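PDB 6N7M: hypothetical Protein CD630_05490 from Peptoclostridium difficile, which is of unknown function but is probably made with a signal peptide, its modelled part being a helical hairpin that pairs with a second copy in the crystal. Local coordinates for residues G31-Y35 / K85-P89. Residues are numbered along the deposited sequence; the frame is centred on the assembly and turned at random.
Sequences GVEHY and KIMKP
His34 and Met87 face each other as a single beta bridge, their CA atoms 4.2 Å apart: Lys88 N donates to Glu33 O (2.9 Å) and Tyr35 N to Ile86 O, the pattern of an antiparallel non-hydrogen-bonded pair, although the segments run nearly at right angles overall. A water spans Tyr35 O and Ile86 N, continuing the link where the backbones diverge. The flat Tyr35 ring gives aliphatic groups a broad surface: Lys88 CG sits over its centre, 4.0 Å from the centroid, a CH-pi contact, while Pro89 CD comes up beside Tyr35 OH. With Lys88 CG anti to its own N (chi1 -168°), the chain reaches that face before its amine leads away. Lys85 also lends methylene rather than charge, CD lying close over one face of the His34 ring, offset toward the NE2–CD2 side, a CH-pi contact; its NZ bonds to Gly83 O. The imidazole is held by ND1, which gives a straight, in-plane hydrogen bond to Val32 O (2.9 Å). Branched Val32 meets the flexible chain of Met87, a selenomethionine, CG1 to CG 3.8 Å, beside the second subunit, whose Thr68 and Met72 pack on them. An isolated antiparallel bridge thus ties the loop before helix 37-51 to the one after helix 62-82, joining the two ends of a helical hairpin.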
ATOM      1  N   GLY A  31       4.238 -12.893  10.335  1.00 32.43           N
ATOM      2  CA  GLY A  31       2.949 -12.314   9.895  1.00 36.13           C
ATOM      3  C   GLY A  31       3.118 -11.193   8.875  1.00 32.56           C
ATOM      4  O   GLY A  31       4.113 -10.415   8.971  1.00 37.50           O
ATOM      5  N   VAL A  32       2.145 -11.058   7.979  1.00 26.77           N
ATOM      6  CA  VAL A  32       2.176  -9.962   6.966  1.00 29.85           C
ATOM      7  C   VAL A  32       1.741  -8.689   7.680  1.00 32.54           C
ATOM      8  O   VAL A  32       0.688  -8.732   8.370  1.00 30.51           O
ATOM      9  CB  VAL A  32       1.271 -10.250   5.756  1.00 28.78           C
ATOM     10  CG1 VAL A  32       1.229  -9.063   4.800  1.00 29.01           C
ATOM     11  CG2 VAL A  32       1.673 -11.518   5.025  1.00 30.03           C
ATOM     12  N   GLU A  33       2.513  -7.621   7.505  1.00 22.56           N
ATOM     13  CA  GLU A  33       2.215  -6.344   8.170  1.00 29.85           C
ATOM     14  C   GLU A  33       0.889  -5.865   7.602  1.00 22.73           C
ATOM     15  O   GLU A  33       0.783  -5.807   6.408  1.00 19.74           O
ATOM     16  CB  GLU A  33       3.338  -5.323   7.958  1.00 41.92           C
ATOM     17  CG  GLU A  33       3.187  -4.080   8.820  1.00 54.21           C
ATOM     18  CD  GLU A  33       3.405  -4.330  10.302  1.00 60.68           C
ATOM     19  OE1 GLU A  33       4.128  -5.294  10.618  1.00 57.97           O
ATOM     20  OE2 GLU A  33       2.831  -3.580  11.138  1.00 78.57           O
ATOM     21  N   HIS A  34      -0.079  -5.594   8.454  1.00 20.78           N
ATOM     22  CA  HIS A  34      -1.380  -5.155   7.918  1.00 20.29           C
ATOM     23  C   HIS A  34      -1.921  -4.000   8.727  1.00 21.37           C
ATOM     24  O   HIS A  34      -1.490  -3.804   9.817  1.00 29.64           O
ATOM     25  CB  HIS A  34      -2.360  -6.314   7.848  1.00 22.35           C
ATOM     26  CG  HIS A  34      -2.624  -6.948   9.159  1.00 22.97           C
ATOM     27  ND1 HIS A  34      -1.767  -7.844   9.730  1.00 26.30           N
ATOM     28  CD2 HIS A  34      -3.661  -6.832  10.000  1.00 21.10           C
ATOM     29  CE1 HIS A  34      -2.263  -8.250  10.863  1.00 23.55           C
ATOM     30  NE2 HIS A  34      -3.426  -7.654  11.037  1.00 24.70           N
ATOM     31  N   TYR A  35      -2.856  -3.288   8.147  1.00 20.70           N
ATOM     32  CA  TYR A  35      -3.462  -2.104   8.788  1.00 19.13           C
ATOM     33  C   TYR A  35      -4.378  -2.465   9.952  1.00 19.03           C
ATOM     34  O   TYR A  35      -5.074  -3.508   9.891  1.00 21.65           O
ATOM     35  CB  TYR A  35      -4.349  -1.358   7.794  1.00 18.72           C
ATOM     36  CG  TYR A  35      -3.613  -0.505   6.799  1.00 17.32           C
ATOM     37  CD1 TYR A  35      -3.169   0.748   7.166  1.00 15.63           C
ATOM     38  CD2 TYR A  35      -3.401  -0.928   5.499  1.00 17.04           C
ATOM     39  CE1 TYR A  35      -2.565   1.604   6.266  1.00 18.56           C
ATOM     40  CE2 TYR A  35      -2.764  -0.100   4.592  1.00 18.82           C
ATOM     41  CZ  TYR A  35      -2.343   1.166   4.979  1.00 19.02           C
ATOM     42  OH  TYR A  35      -1.722   2.005   4.112  1.00 21.64           O
ATOM     43  N   LYS A  85      -7.238  -8.610   6.526  1.00 22.28           N
ATOM     44  CA  LYS A  85      -5.830  -8.192   6.654  1.00 27.57           C
ATOM     45  C   LYS A  85      -5.446  -7.475   5.349  1.00 22.58           C
ATOM     46  O   LYS A  85      -5.410  -8.117   4.294  1.00 23.56           O
ATOM     47  CB  LYS A  85      -4.939  -9.419   6.923  1.00 37.22           C
ATOM     48  CG  LYS A  85      -5.316 -10.258   8.143  1.00 40.56           C
ATOM     49  CD  LYS A  85      -5.210  -9.514   9.442  1.00 56.48           C
ATOM     50  CE  LYS A  85      -5.716 -10.296  10.637  1.00 61.44           C
ATOM     51  NZ  LYS A  85      -7.184 -10.493  10.583  1.00 66.05           N
ATOM     52  N   ILE A  86      -5.364  -6.152   5.400  1.00 24.18           N
ATOM     53  CA  ILE A  86      -4.982  -5.305   4.236  1.00 20.27           C
ATOM     54  C   ILE A  86      -3.501  -5.027   4.424  1.00 21.55           C
ATOM     55  O   ILE A  86      -3.153  -4.373   5.414  1.00 18.23           O
ATOM     56  CB  ILE A  86      -5.812  -4.011   4.181  1.00 20.49           C
ATOM     57  CG1 ILE A  86      -7.303  -4.348   4.101  1.00 19.46           C
ATOM     58  CG2 ILE A  86      -5.363  -3.128   3.014  1.00 18.69           C
ATOM     59  CD1 ILE A  86      -8.197  -3.144   4.135  1.00 21.04           C
HETATM   60  N   MSE A  87      -2.670  -5.564   3.533  1.00 25.79           N
HETATM   61  CA  MSE A  87      -1.218  -5.391   3.696  1.00 20.33           C
HETATM   62  C   MSE A  87      -0.843  -3.914   3.781  1.00 20.16           C
HETATM   63  O   MSE A  87      -1.322  -3.115   2.960  1.00 22.73           O
HETATM   64  CB  MSE A  87      -0.454  -6.063   2.554  1.00 30.23           C
HETATM   65  CG  MSE A  87       1.029  -5.910   2.728  1.00 27.28           C
HETATM   66 SE   MSE A  87       1.922  -6.939   1.351  1.00 36.67          SE
HETATM   67  CE  MSE A  87       1.145  -6.332  -0.336  1.00 32.37           C
ATOM     68  N   LYS A  88      -0.004  -3.589   4.766  1.00 21.24           N
ATOM     69  CA  LYS A  88       0.424  -2.185   5.012  1.00 23.45           C
ATOM     70  C   LYS A  88       1.744  -1.947   4.292  1.00 26.11           C
ATOM     71  O   LYS A  88       2.574  -2.850   4.233  1.00 25.48           O
ATOM     72  CB  LYS A  88       0.569  -1.963   6.523  1.00 22.83           C
ATOM     73  CG  LYS A  88       0.731  -0.541   6.999  1.00 27.08           C
ATOM     74  CD  LYS A  88       0.712  -0.423   8.504  1.00 33.42           C
ATOM     75  CE  LYS A  88       0.743   1.010   8.986  1.00 39.18           C
ATOM     76  NZ  LYS A  88       1.988   1.693   8.551  1.00 49.69           N
ATOM     77  N   PRO A  89       1.981  -0.749   3.715  1.00 27.26           N
ATOM     78  CA  PRO A  89       3.270  -0.476   3.091  1.00 25.40           C
ATOM     79  C   PRO A  89       4.375  -0.554   4.155  1.00 25.76           C
ATOM     80  O   PRO A  89       4.116  -0.252   5.322  1.00 26.99           O
ATOM     81  CB  PRO A  89       3.152   0.959   2.556  1.00 26.51           C
ATOM     82  CG  PRO A  89       1.661   1.257   2.533  1.00 28.76           C
ATOM     83  CD  PRO A  89       1.044   0.379   3.603  1.00 30.33           C
TER
HETATM   84  O   HOH W   1      -5.965  -4.775   7.842  1.00 22.26           O